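Local coordinates for putative iron-regulated protein A (Parabacteroides distasonis ATCC 8503, PDB 4ECG) that binds calcium ions and, as an imelysin-like member of the M75 peptidase family, is a putative metalloendopeptidase of unproven activity, at residues K49-K54 with R85-Q90; A57-V62 with Y176-S181; P106-W111 with S186-L191; R146-A151 with E182-D187. All blocks are in the same frame, centred on the assembly; numbering follows the deposited sequence.

Five helices carry the four contacts. Helix 29-68 serves contacts 1 and 2, meeting helix 71-89 in the first and helix 171-196 in the second. Helix 171-196 is the common partner of contacts 2, 3 and 4, where it packs in turn against helices 29-68, 104-109 and 147-155. Contacts 3 and 4 are neighbours, centres 6 Å apart, and share Ser186 and Asp187; contacts 1 and 2 lie 15 Å apart. Along the chain contact 1 closes before 3 and 4 open, whereas the segments of contact 2 interleave with those of the other three. Arg85 and Trp88 of contact 1 meet the calcium ligand Asp109 of contact 3; contact 4 borders it through Phe148, and contact 2 lies farther out.

Contact 1. Residues K49-K54 with R85-Q90; sequences KDMLTK and RVPWEQ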
loop_
_atom_site.group_PDB
_atom_site.type_symbol
_atom_site.label_atom_id
_atom_site.label_comp_id
_atom_site.label_asym_id
_atom_site.label_seq_id
_atom_site.Cartn_x
_atom_site.Cartn_y
_atom_site.Cartn_z
ATOM N N LYS A 49 2.398 -6.397 -12.024
ATOM C CA LYS A 49 2.308 -7.695 -12.705
ATOM C C LYS A 49 2.308 -8.833 -11.687
ATOM O O LYS A 49 1.609 -9.810 -11.840
ATOM C CB LYS A 49 3.474 -7.832 -13.717
ATOM C CG LYS A 49 3.794 -9.214 -14.289
ATOM C CD LYS A 49 2.853 -9.655 -15.411
ATOM C CE LYS A 49 3.372 -10.898 -16.175
ATOM N NZ LYS A 49 4.636 -10.663 -16.966
ATOM N N ASP A 50 3.127 -8.709 -10.662
ATOM C CA ASP A 50 3.232 -9.728 -9.619
ATOM C C ASP A 50 1.905 -9.707 -8.879
ATOM O O ASP A 50 1.376 -10.757 -8.521
ATOM C CB ASP A 50 4.398 -9.393 -8.666
ATOM C CG ASP A 50 4.573 -10.385 -7.480
ATOM O OD1 ASP A 50 4.482 -11.628 -7.671
ATOM O OD2 ASP A 50 4.866 -9.896 -6.340
HETATM N N MSE A 51 1.376 -8.512 -8.630
HETATM C CA MSE A 51 0.039 -8.399 -8.036
HETATM C C MSE A 51 -1.040 -9.131 -8.907
HETATM O O MSE A 51 -1.847 -9.881 -8.365
HETATM C CB MSE A 51 -0.353 -6.947 -7.819
HETATM C CG MSE A 51 -1.522 -6.786 -6.810
HETATM SE SE MSE A 51 -2.018 -4.947 -6.651
HETATM C CE MSE A 51 -3.703 -5.338 -5.704
ATOM N N LEU A 52 -1.050 -8.940 -10.230
ATOM C CA LEU A 52 -2.098 -9.556 -11.041
ATOM C C LEU A 52 -1.954 -11.075 -10.938
ATOM O O LEU A 52 -2.951 -11.771 -10.728
ATOM C CB LEU A 52 -2.115 -9.077 -12.502
ATOM C CG LEU A 52 -3.156 -9.703 -13.451
ATOM C CD1 LEU A 52 -4.584 -9.539 -12.933
ATOM C CD2 LEU A 52 -3.019 -9.164 -14.876
ATOM N N THR A 53 -0.717 -11.573 -11.017
ATOM C CA THR A 53 -0.469 -13.016 -10.967
ATOM C C THR A 53 -0.985 -13.522 -9.617
ATOM O O THR A 53 -1.744 -14.476 -9.575
ATOM C CB THR A 53 1.021 -13.385 -11.201
ATOM O OG1 THR A 53 1.446 -12.960 -12.512
ATOM C CG2 THR A 53 1.246 -14.891 -11.054
ATOM N N LYS A 54 -0.630 -12.849 -8.523
ATOM C CA LYS A 54 -0.995 -13.329 -7.200
ATOM C C LYS A 54 -2.502 -13.164 -6.945
ATOM O O LYS A 54 -3.091 -13.969 -6.203
ATOM C CB LYS A 54 -0.202 -12.634 -6.077
ATOM C CG LYS A 54 1.322 -12.607 -6.187
ATOM C CD LYS A 54 1.979 -13.770 -5.508
ATOM C CE LYS A 54 3.502 -13.820 -5.709
ATOM N NZ LYS A 54 4.156 -12.823 -4.835
ATOM N N ARG A 85 -1.391 -9.478 -1.015
ATOM C CA ARG A 85 -1.264 -8.251 -0.290
ATOM C C ARG A 85 0.169 -7.697 -0.213
ATOM O O ARG A 85 0.336 -6.516 0.001
ATOM C CB ARG A 85 -1.844 -8.412 1.115
ATOM C CG ARG A 85 -2.040 -7.063 1.784
ATOM C CD ARG A 85 -3.067 -7.081 2.869
ATOM N NE ARG A 85 -3.183 -5.759 3.470
ATOM C CZ ARG A 85 -4.007 -4.802 3.063
ATOM N NH1 ARG A 85 -4.837 -4.969 2.062
ATOM N NH2 ARG A 85 -4.000 -3.658 3.691
ATOM N N VAL A 86 1.182 -8.557 -0.362
ATOM C CA VAL A 86 2.589 -8.110 -0.326
ATOM C C VAL A 86 2.794 -7.085 -1.430
ATOM O O VAL A 86 3.112 -5.941 -1.133
ATOM C CB VAL A 86 3.611 -9.256 -0.303
ATOM C CG1 VAL A 86 5.061 -8.729 -0.403
ATOM C CG2 VAL A 86 3.432 -10.120 0.971
ATOM N N PRO A 87 2.511 -7.441 -2.682
ATOM C CA PRO A 87 2.838 -6.471 -3.739
ATOM C C PRO A 87 1.947 -5.253 -3.742
ATOM O O PRO A 87 2.383 -4.174 -4.120
ATOM C CB PRO A 87 2.710 -7.277 -5.047
ATOM C CG PRO A 87 1.913 -8.451 -4.684
ATOM C CD PRO A 87 2.223 -8.754 -3.232
ATOM N N TRP A 88 0.719 -5.416 -3.294
ATOM C CA TRP A 88 -0.156 -4.285 -3.211
ATOM C C TRP A 88 0.400 -3.297 -2.198
ATOM O O TRP A 88 0.422 -2.105 -2.452
ATOM C CB TRP A 88 -1.577 -4.703 -2.836
ATOM C CG TRP A 88 -2.446 -3.553 -2.403
ATOM C CD1 TRP A 88 -2.971 -3.350 -1.159
ATOM C CD2 TRP A 88 -2.900 -2.411 -3.193
ATOM N NE1 TRP A 88 -3.689 -2.215 -1.118
ATOM C CE2 TRP A 88 -3.692 -1.603 -2.307
ATOM C CE3 TRP A 88 -2.734 -2.009 -4.494
ATOM C CZ2 TRP A 88 -4.266 -0.418 -2.698
ATOM C CZ3 TRP A 88 -3.324 -0.807 -4.900
ATOM C CH2 TRP A 88 -4.065 -0.030 -4.019
ATOM N N GLU A 89 0.840 -3.762 -1.043
ATOM C CA GLU A 89 1.317 -2.830 -0.043
ATOM C C GLU A 89 2.703 -2.296 -0.440
ATOM O O GLU A 89 3.047 -1.171 -0.101
ATOM C CB GLU A 89 1.371 -3.486 1.337
ATOM C CG GLU A 89 0.058 -3.788 1.985
ATOM C CD GLU A 89 -0.785 -2.559 2.262
ATOM O OE1 GLU A 89 -0.465 -1.745 3.137
ATOM O OE2 GLU A 89 -1.808 -2.416 1.606
ATOM N N GLN A 90 3.474 -3.112 -1.166
ATOM C CA GLN A 90 4.736 -2.696 -1.762
ATOM C C GLN A 90 4.547 -1.705 -2.904
ATOM O O GLN A 90 5.530 -1.274 -3.522
ATOM C CB GLN A 90 5.582 -3.910 -2.193
ATOM C CG GLN A 90 6.079 -4.691 -0.976
ATOM C CD GLN A 90 7.130 -5.740 -1.272
ATOM O OE1 GLN A 90 7.415 -6.046 -2.401
ATOM N NE2 GLN A 90 7.681 -6.305 -0.228
#
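The indole of Trp88 is met obliquely by the selenomethionine Met51, a Met-aromatic contact with SE of Met51 5.0 Å from the centroid of the six-membered ring of Trp88 and 73° off its normal. At the rim, NE1 of Trp88 bonds to Asp109, a calcium ligand. The guanidinium of Arg85 has OE2 of Glu89 3.3 Å above one face, near the rim, a pairing of charges to which no N-H points. The framework is an antiparallel helix pair, 29-68 against 71-89, axes 8.5 Å apart at 153°. Where the backbones come nearest, CG of Pro87 lies 3.8 Å from CA of Met51, at a kink where the Pro87 nitrogen makes no bond to the preceding turn. Asp50 crosses Pro87 at about a right angle; its carboxylate forms salt bridges with Lys54, through weak hydrogen bonds, and with Arg303. Met51 holds CG anti to the backbone N (chi1 -162°) and runs extended alongside Trp88, its CE 3.6 Å from Trp88 CB.

Contact 2. Residues A57-V62 with Y176-S181; sequences AYKNAV and YLKLVS
Tyr58 and Ser181 meet at their polar ends, OH of Tyr58 3.1 Å from OG of Ser181, while CE2 of the Tyr58 ring lies 3.8 Å from Ser181 CB. Val62 closes in: its CG1 is 3.7 Å from Ser181 OG and 4.2 Å from CG of Leu177. The Lys59 chain bends at chi2 (82°), which turns CD toward Ser181, and NZ, paired with Asp63, ends 3.7 Å from CG of Lys178. Behind this first shell, Ser181 OG donates to Leu177 O at 2.7 Å, one turn back, and the same carbonyl takes the Ser181 N-H from its opposite face, so the hydroxyl is held against its own helix. The Tyr58 ring is backed by CG2 of Val62, 3.3 Å above one face near the rim. An alanine at Tyr58 would probably open a gap beside Ser181 and leave Val62 CG2 without a ring to lie on. The axes run 10.1 Å apart at 166°, a nearly antiparallel packing of helices 29-68 and 171-196 within the imelysin-like helical bundle.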
loop_
_atom_site.group_PDB
_atom_site.type_symbol
_atom_site.label_atom_id
_atom_site.label_comp_id
_atom_site.label_asym_id
_atom_site.label_seq_id
_atom_site.Cartn_x
_atom_site.Cartn_y
_atom_site.Cartn_z
ATOM N N ALA A 57 -4.230 -16.045 -8.544
ATOM C CA ALA A 57 -4.129 -17.248 -7.664
ATOM C C ALA A 57 -5.095 -17.120 -6.485
ATOM O O ALA A 57 -5.792 -18.094 -6.089
ATOM C CB ALA A 57 -2.727 -17.464 -7.153
ATOM N N TYR A 58 -5.185 -15.913 -5.941
ATOM C CA TYR A 58 -6.087 -15.699 -4.830
ATOM C C TYR A 58 -7.564 -15.983 -5.196
ATOM O O TYR A 58 -8.246 -16.666 -4.444
ATOM C CB TYR A 58 -5.926 -14.325 -4.244
ATOM C CG TYR A 58 -7.079 -13.965 -3.345
ATOM C CD1 TYR A 58 -7.129 -14.356 -2.020
ATOM C CD2 TYR A 58 -8.118 -13.188 -3.827
ATOM C CE1 TYR A 58 -8.236 -14.006 -1.207
ATOM C CE2 TYR A 58 -9.185 -12.806 -3.030
ATOM C CZ TYR A 58 -9.257 -13.227 -1.744
ATOM O OH TYR A 58 -10.375 -12.872 -1.096
ATOM N N LYS A 59 -8.047 -15.500 -6.342
ATOM C CA LYS A 59 -9.451 -15.691 -6.734
ATOM C C LYS A 59 -9.700 -17.193 -7.021
ATOM O O LYS A 59 -10.707 -17.731 -6.574
ATOM C CB LYS A 59 -9.833 -14.732 -7.887
ATOM C CG LYS A 59 -10.942 -15.134 -8.838
ATOM C CD LYS A 59 -12.301 -14.818 -8.232
ATOM C CE LYS A 59 -13.429 -15.301 -9.141
ATOM N NZ LYS A 59 -14.646 -15.464 -8.304
ATOM N N ASN A 60 -8.758 -17.872 -7.685
ATOM C CA ASN A 60 -8.846 -19.326 -7.907
ATOM C C ASN A 60 -8.871 -20.096 -6.591
ATOM O O ASN A 60 -9.655 -21.020 -6.466
ATOM C CB ASN A 60 -7.744 -19.872 -8.844
ATOM C CG ASN A 60 -7.886 -19.353 -10.272
ATOM O OD1 ASN A 60 -8.993 -19.151 -10.739
ATOM N ND2 ASN A 60 -6.775 -19.087 -10.937
ATOM N N ALA A 61 -8.094 -19.672 -5.603
ATOM C CA ALA A 61 -8.086 -20.360 -4.306
ATOM C C ALA A 61 -9.384 -20.109 -3.541
ATOM O O ALA A 61 -9.922 -21.009 -2.950
ATOM C CB ALA A 61 -6.890 -19.928 -3.464
ATOM N N VAL A 62 -9.875 -18.873 -3.531
ATOM C CA VAL A 62 -11.181 -18.558 -2.945
ATOM C C VAL A 62 -12.291 -19.395 -3.639
ATOM O O VAL A 62 -13.136 -19.968 -3.001
ATOM C CB VAL A 62 -11.483 -17.041 -3.064
ATOM C CG1 VAL A 62 -12.982 -16.795 -2.948
ATOM C CG2 VAL A 62 -10.722 -16.253 -2.016
ATOM N N TYR A 176 -21.066 -13.530 -1.154
ATOM C CA TYR A 176 -20.540 -12.193 -0.931
ATOM C C TYR A 176 -19.020 -12.246 -1.132
ATOM O O TYR A 176 -18.480 -11.527 -1.941
ATOM C CB TYR A 176 -20.983 -11.751 0.478
ATOM C CG TYR A 176 -20.877 -10.266 0.813
ATOM C CD1 TYR A 176 -19.903 -9.427 0.234
ATOM C CD2 TYR A 176 -21.722 -9.704 1.749
ATOM C CE1 TYR A 176 -19.767 -8.100 0.607
ATOM C CE2 TYR A 176 -21.598 -8.375 2.088
ATOM C CZ TYR A 176 -20.641 -7.576 1.506
ATOM O OH TYR A 176 -20.605 -6.244 1.852
ATOM N N LEU A 177 -18.360 -13.180 -0.445
ATOM C CA LEU A 177 -16.925 -13.435 -0.545
ATOM C C LEU A 177 -16.472 -13.632 -2.001
ATOM O O LEU A 177 -15.414 -13.124 -2.399
ATOM C CB LEU A 177 -16.525 -14.648 0.302
ATOM C CG LEU A 177 -15.043 -15.121 0.262
ATOM C CD1 LEU A 177 -14.094 -13.969 0.679
ATOM C CD2 LEU A 177 -14.779 -16.426 1.075
ATOM N N LYS A 178 -17.240 -14.370 -2.779
ATOM C CA LYS A 178 -16.938 -14.584 -4.197
ATOM C C LYS A 178 -17.016 -13.257 -4.954
ATOM O O LYS A 178 -16.115 -12.935 -5.731
ATOM C CB LYS A 178 -17.931 -15.557 -4.812
ATOM C CG LYS A 178 -17.609 -16.057 -6.219
ATOM C CD LYS A 178 -18.802 -16.707 -6.918
ATOM C CE LYS A 178 -18.820 -18.238 -6.893
ATOM N NZ LYS A 178 -20.157 -18.788 -7.374
ATOM N N LEU A 179 -18.059 -12.465 -4.696
ATOM C CA LEU A 179 -18.245 -11.214 -5.441
ATOM C C LEU A 179 -17.158 -10.178 -5.127
ATOM O O LEU A 179 -16.643 -9.523 -6.024
ATOM C CB LEU A 179 -19.645 -10.638 -5.215
ATOM C CG LEU A 179 -20.744 -11.462 -5.872
ATOM C CD1 LEU A 179 -22.065 -11.071 -5.244
ATOM C CD2 LEU A 179 -20.730 -11.227 -7.387
ATOM N N VAL A 180 -16.813 -10.087 -3.842
ATOM C CA VAL A 180 -15.764 -9.264 -3.411
ATOM C C VAL A 180 -14.424 -9.631 -4.079
ATOM O O VAL A 180 -13.712 -8.753 -4.573
ATOM C CB VAL A 180 -15.712 -9.303 -1.888
ATOM C CG1 VAL A 180 -14.368 -8.830 -1.406
ATOM C CG2 VAL A 180 -16.935 -8.531 -1.299
ATOM N N SER A 181 -14.130 -10.930 -4.152
ATOM C CA SER A 181 -12.915 -11.414 -4.745
ATOM C C SER A 181 -12.906 -11.263 -6.290
ATOM O O SER A 181 -11.848 -10.976 -6.843
ATOM C CB SER A 181 -12.699 -12.879 -4.372
ATOM O OG SER A 181 -12.790 -13.114 -2.982
#

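Contact 3. Residues P106-W111 with S186-L191; sequences PSLDSW and SDTQDL. With CA (calcium ion), chain F; CA (calcium ion), chain K.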
loop_
_atom_site.group_PDB
_atom_site.type_symbol
_atom_site.label_atom_id
_atom_site.label_comp_id
_atom_site.label_asym_id
_atom_site.label_seq_id
_atom_site.Cartn_x
_atom_site.Cartn_y
_atom_site.Cartn_z
ATOM N N PRO A 106 -9.255 3.148 -3.043
ATOM C CA PRO A 106 -10.383 2.847 -2.168
ATOM C C PRO A 106 -11.259 1.683 -2.624
ATOM O O PRO A 106 -11.875 1.021 -1.797
ATOM C CB PRO A 106 -11.180 4.176 -2.167
ATOM C CG PRO A 106 -10.783 4.833 -3.427
ATOM C CD PRO A 106 -9.312 4.543 -3.483
ATOM N N SER A 107 -11.320 1.412 -3.912
ATOM C CA SER A 107 -12.145 0.301 -4.351
ATOM C C SER A 107 -11.582 -1.017 -3.812
ATOM O O SER A 107 -12.322 -1.886 -3.406
ATOM C CB SER A 107 -12.263 0.274 -5.870
ATOM O OG SER A 107 -13.206 -0.715 -6.281
ATOM N N LEU A 108 -10.268 -1.128 -3.795
ATOM C CA LEU A 108 -9.549 -2.346 -3.416
ATOM C C LEU A 108 -9.376 -2.483 -1.912
ATOM O O LEU A 108 -9.190 -3.588 -1.445
ATOM C CB LEU A 108 -8.140 -2.306 -4.023
ATOM C CG LEU A 108 -7.962 -2.896 -5.420
ATOM C CD1 LEU A 108 -6.656 -2.398 -5.990
ATOM C CD2 LEU A 108 -8.033 -4.442 -5.345
ATOM N N ASP A 109 -9.395 -1.375 -1.142
ATOM C CA ASP A 109 -8.758 -1.435 0.164
ATOM C C ASP A 109 -9.269 -0.385 1.139
ATOM O O ASP A 109 -8.498 0.198 1.902
ATOM C CB ASP A 109 -7.233 -1.331 -0.037
ATOM C CG ASP A 109 -6.391 -1.867 1.164
ATOM O OD1 ASP A 109 -6.826 -2.780 1.913
ATOM O OD2 ASP A 109 -5.233 -1.374 1.310
ATOM N N SER A 110 -10.585 -0.211 1.187
ATOM C CA SER A 110 -11.147 0.710 2.156
ATOM C C SER A 110 -11.069 0.171 3.586
ATOM O O SER A 110 -11.297 -1.021 3.851
ATOM C CB SER A 110 -12.594 1.094 1.785
ATOM O OG SER A 110 -12.639 1.772 0.533
ATOM N N TRP A 111 -10.759 1.086 4.501
ATOM C CA TRP A 111 -10.786 0.852 5.934
ATOM C C TRP A 111 -11.166 2.144 6.651
ATOM O O TRP A 111 -10.738 3.250 6.247
ATOM C CB TRP A 111 -9.397 0.390 6.386
ATOM C CG TRP A 111 -9.353 -0.007 7.827
ATOM C CD1 TRP A 111 -8.857 0.724 8.895
ATOM C CD2 TRP A 111 -9.883 -1.233 8.422
ATOM N NE1 TRP A 111 -9.058 0.058 10.082
ATOM C CE2 TRP A 111 -9.674 -1.116 9.864
ATOM C CE3 TRP A 111 -10.563 -2.334 7.932
ATOM C CZ2 TRP A 111 -10.082 -2.100 10.740
ATOM C CZ3 TRP A 111 -10.964 -3.328 8.815
ATOM C CH2 TRP A 111 -10.720 -3.220 10.187
ATOM N N SER A 186 -10.728 -7.838 -10.718
ATOM C CA SER A 186 -11.086 -6.905 -11.774
ATOM C C SER A 186 -10.314 -5.557 -11.591
ATOM O O SER A 186 -9.779 -5.004 -12.566
ATOM C CB SER A 186 -12.601 -6.683 -11.714
ATOM O OG SER A 186 -12.965 -5.733 -12.640
ATOM N N ASP A 187 -10.270 -5.049 -10.351
ATOM C CA ASP A 187 -9.607 -3.784 -10.034
ATOM C C ASP A 187 -8.107 -3.936 -10.311
ATOM O O ASP A 187 -7.496 -3.070 -10.907
ATOM C CB ASP A 187 -9.862 -3.339 -8.576
ATOM C CG ASP A 187 -11.319 -2.823 -8.317
ATOM O OD1 ASP A 187 -12.044 -2.512 -9.304
ATOM O OD2 ASP A 187 -11.729 -2.696 -7.098
ATOM N N THR A 188 -7.544 -5.081 -9.948
ATOM C CA THR A 188 -6.128 -5.403 -10.192
ATOM C C THR A 188 -5.789 -5.490 -11.673
ATOM O O THR A 188 -4.787 -4.964 -12.103
ATOM C CB THR A 188 -5.688 -6.690 -9.432
ATOM O OG1 THR A 188 -6.061 -6.580 -8.044
ATOM C CG2 THR A 188 -4.162 -6.870 -9.513
ATOM N N GLN A 189 -6.633 -6.156 -12.447
ATOM C CA GLN A 189 -6.518 -6.112 -13.895
ATOM C C GLN A 189 -6.537 -4.674 -14.374
ATOM O O GLN A 189 -5.713 -4.320 -15.200
ATOM C CB GLN A 189 -7.629 -6.913 -14.606
ATOM C CG GLN A 189 -7.416 -8.420 -14.484
ATOM C CD GLN A 189 -8.669 -9.252 -14.745
ATOM O OE1 GLN A 189 -9.772 -8.704 -14.884
ATOM N NE2 GLN A 189 -8.500 -10.595 -14.801
ATOM N N ASP A 190 -7.464 -3.849 -13.872
ATOM C CA ASP A 190 -7.561 -2.485 -14.369
ATOM C C ASP A 190 -6.276 -1.708 -14.032
ATOM O O ASP A 190 -5.772 -0.968 -14.850
ATOM C CB ASP A 190 -8.849 -1.778 -13.904
ATOM C CG ASP A 190 -10.122 -2.331 -14.605
ATOM O OD1 ASP A 190 -9.974 -2.988 -15.636
ATOM O OD2 ASP A 190 -11.256 -2.146 -14.113
ATOM N N LEU A 191 -5.710 -1.964 -12.869
ATOM C CA LEU A 191 -4.517 -1.280 -12.398
ATOM C C LEU A 191 -3.330 -1.583 -13.305
ATOM O O LEU A 191 -2.612 -0.675 -13.726
ATOM C CB LEU A 191 -4.206 -1.745 -10.949
ATOM C CG LEU A 191 -3.123 -1.056 -10.133
ATOM C CD1 LEU A 191 -3.240 0.473 -10.248
ATOM C CD2 LEU A 191 -3.208 -1.529 -8.664
HETATM CA CA CA F . -3.717 0.094 2.734
HETATM CA CA CA K . -9.849 5.332 5.685
HETATM O O HOH W 1 -11.959 -4.185 -4.735
HETATM O O HOH W 2 -11.296 4.466 3.982
HETATM O O HOH W 3 -9.889 5.846 8.078
HETATM O O HOH W 4 -8.353 3.690 4.643
#
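Asp187 reaches across to Ser107 and Leu108 with CB and OD2. Its CB packs on the leucine branch, 3.7 Å from CG of Leu108. With CG beside the backbone N (chi1 -73°), the carboxylate comes to Ser107, whose OG donates to OD2 of Asp187 at 2.6 Å, on the syn side and 31° out of the carboxylate plane. A water adds a second donor to Asp187 OD2 at 2.8 Å and gives its other proton to Ser107 O at 2.7 Å, tying the acid to the backbone as well. OD1 faces Arg183, its salt-bridge partner, and Ser107 OG in turn is hydrogen-bonded to Arg146. Leu108 continues the apolar side: its CD2 lies 4.0 Å from Thr188 OG1, which bonds to Met184 O, and its CD1 4.4 Å from Leu191 CD2. An alanine at Asp187 would probably leave Ser107 without its acceptor and Arg183 without a counter-charge. Just beyond Leu108, Asp109 OD2 binds one calcium ion at 2.5 Å together with Glu92, its other oxygen facing Arg85, and Trp111 O binds a second at 2.3 Å along with three waters. Helix 104-109, packed on helix 171-196, leads directly into the residues of the imelysin-like domain that bind calcium through Asp109 and Trp111.

Contact 4. Residues R146-A151 with E182-D187; sequences RGFHTA and ERMLSD
Arg146 lays its guanidinium flat over that of Arg183, the two centres 3.8 Å apart and the planes 22° from parallel. NH2 of Arg146 and NH2 of Arg183 are 3.4 Å apart, both donors and like charges. NE of Arg183 donates in its own plane to OD1 of Asp187 at 3.0 Å, and NH1 of Arg183 to Ser131 O; Arg146 gives its NH1 protons to the carbonyls of Ile130 and Gly132. These acceptors, with Asp187 supplying the negative charge, probably offset the repulsion. The selenomethionine Met184 turns at chi3 (60°), setting CE over the Phe148 face, 4.0 Å from the ring centroid and 16° off the normal, a CH-pi contact. SE of Met184 rests 3.9 Å from CB of Ala151. Helices 147-155 and 171-196 run antiparallel here, axes 10.2 Å apart; Met55 and Tyr58 of helix 29-68 also touch Met184, while from helix 71-89 Arg85 makes a cation-pi contact with Phe148 and the Trp88 ring meets it.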
loop_
_atom_site.group_PDB
_atom_site.type_symbol
_atom_site.label_atom_id
_atom_site.label_comp_id
_atom_site.label_asym_id
_atom_site.label_seq_id
_atom_site.Cartn_x
_atom_site.Cartn_y
_atom_site.Cartn_z
ATOM N N ARG A 146 -16.728 -3.740 0.406
ATOM C CA ARG A 146 -15.965 -4.670 -0.366
ATOM C C ARG A 146 -14.430 -4.572 -0.109
ATOM O O ARG A 146 -14.023 -4.132 0.925
ATOM C CB ARG A 146 -16.374 -4.546 -1.847
ATOM C CG ARG A 146 -15.988 -3.247 -2.484
ATOM C CD ARG A 146 -16.042 -3.316 -3.992
ATOM N NE ARG A 146 -15.623 -2.042 -4.610
ATOM C CZ ARG A 146 -16.403 -1.130 -5.182
ATOM N NH1 ARG A 146 -17.712 -1.293 -5.273
ATOM N NH2 ARG A 146 -15.849 -0.035 -5.719
ATOM N N GLY A 147 -13.598 -5.072 -1.015
ATOM C CA GLY A 147 -12.150 -4.873 -0.948
ATOM C C GLY A 147 -11.478 -5.905 -0.056
ATOM O O GLY A 147 -12.170 -6.803 0.477
ATOM N N PHE A 148 -10.150 -5.760 0.079
ATOM C CA PHE A 148 -9.292 -6.679 0.856
ATOM C C PHE A 148 -9.834 -6.975 2.263
ATOM O O PHE A 148 -9.785 -8.094 2.743
ATOM C CB PHE A 148 -7.910 -6.091 1.072
ATOM C CG PHE A 148 -6.915 -6.395 0.004
ATOM C CD1 PHE A 148 -6.157 -7.523 0.072
ATOM C CD2 PHE A 148 -6.664 -5.479 -0.996
ATOM C CE1 PHE A 148 -5.191 -7.778 -0.857
ATOM C CE2 PHE A 148 -5.702 -5.716 -1.938
ATOM C CZ PHE A 148 -4.969 -6.883 -1.864
ATOM N N HIS A 149 -10.368 -5.964 2.900
ATOM C CA HIS A 149 -10.745 -6.131 4.303
ATOM C C HIS A 149 -12.081 -6.787 4.506
ATOM O O HIS A 149 -12.319 -7.373 5.556
ATOM C CB HIS A 149 -10.616 -4.806 5.056
ATOM C CG HIS A 149 -9.196 -4.261 5.051
ATOM N ND1 HIS A 149 -8.158 -4.935 5.594
ATOM C CD2 HIS A 149 -8.667 -3.125 4.482
ATOM C CE1 HIS A 149 -7.040 -4.247 5.399
ATOM N NE2 HIS A 149 -7.348 -3.128 4.722
ATOM N N THR A 150 -12.959 -6.741 3.507
ATOM C CA THR A 150 -14.227 -7.437 3.634
ATOM C C THR A 150 -13.925 -8.952 3.465
ATOM O O THR A 150 -14.419 -9.759 4.237
ATOM C CB THR A 150 -15.310 -6.930 2.641
ATOM O OG1 THR A 150 -15.597 -5.566 2.910
ATOM C CG2 THR A 150 -16.608 -7.734 2.756
ATOM N N ALA A 151 -13.138 -9.316 2.459
ATOM C CA ALA A 151 -12.651 -10.691 2.262
ATOM C C ALA A 151 -11.929 -11.175 3.561
ATOM O O ALA A 151 -12.235 -12.223 4.079
ATOM C CB ALA A 151 -11.728 -10.754 1.027
ATOM N N GLU A 182 -14.050 -11.407 -6.966
ATOM C CA GLU A 182 -14.167 -11.059 -8.416
ATOM C C GLU A 182 -13.757 -9.614 -8.627
ATOM O O GLU A 182 -13.076 -9.270 -9.563
ATOM C CB GLU A 182 -15.607 -11.177 -8.945
ATOM C CG GLU A 182 -15.971 -12.544 -9.486
ATOM C CD GLU A 182 -17.490 -12.803 -9.664
ATOM O OE1 GLU A 182 -18.257 -11.902 -10.138
ATOM O OE2 GLU A 182 -17.877 -13.948 -9.342
ATOM N N ARG A 183 -14.239 -8.756 -7.755
ATOM C CA ARG A 183 -14.026 -7.357 -7.922
ATOM C C ARG A 183 -12.568 -6.995 -7.529
ATOM O O ARG A 183 -11.979 -6.110 -8.146
ATOM C CB ARG A 183 -15.073 -6.563 -7.127
ATOM C CG ARG A 183 -14.835 -5.049 -7.158
ATOM C CD ARG A 183 -14.883 -4.559 -8.603
ATOM N NE ARG A 183 -14.907 -3.108 -8.758
ATOM C CZ ARG A 183 -16.018 -2.353 -8.826
ATOM N NH1 ARG A 183 -17.209 -2.855 -8.711
ATOM N NH2 ARG A 183 -15.924 -1.054 -8.994
HETATM N N MSE A 184 -11.984 -7.684 -6.542
HETATM C CA MSE A 184 -10.579 -7.453 -6.235
HETATM C C MSE A 184 -9.737 -7.734 -7.513
HETATM O O MSE A 184 -8.895 -6.912 -7.861
HETATM C CB MSE A 184 -10.074 -8.264 -5.029
HETATM C CG MSE A 184 -10.521 -7.736 -3.682
HETATM SE SE MSE A 184 -10.417 -8.990 -2.224
HETATM C CE MSE A 184 -8.541 -9.260 -2.391
ATOM N N LEU A 185 -10.015 -8.852 -8.198
ATOM C CA LEU A 185 -9.303 -9.265 -9.438
ATOM C C LEU A 185 -9.502 -8.258 -10.544
ATOM O O LEU A 185 -8.572 -7.862 -11.210
ATOM C CB LEU A 185 -9.748 -10.673 -9.938
ATOM C CG LEU A 185 -9.060 -11.218 -11.192
ATOM C CD1 LEU A 185 -7.534 -11.142 -11.064
ATOM C CD2 LEU A 185 -9.578 -12.615 -11.550
ATOM N N SER A 186 -10.728 -7.838 -10.718
ATOM C CA SER A 186 -11.086 -6.905 -11.774
ATOM C C SER A 186 -10.314 -5.557 -11.591
ATOM O O SER A 186 -9.779 -5.004 -12.566
ATOM C CB SER A 186 -12.601 -6.683 -11.714
ATOM O OG SER A 186 -12.965 -5.733 -12.640
ATOM N N ASP A 187 -10.270 -5.049 -10.351
ATOM C CA ASP A 187 -9.607 -3.784 -10.034
ATOM C C ASP A 187 -8.107 -3.936 -10.311
ATOM O O ASP A 187 -7.496 -3.070 -10.907
ATOM C CB ASP A 187 -9.862 -3.339 -8.576
ATOM C CG ASP A 187 -11.319 -2.823 -8.317
ATOM O OD1 ASP A 187 -12.044 -2.512 -9.304
ATOM O OD2 ASP A 187 -11.729 -2.696 -7.098
#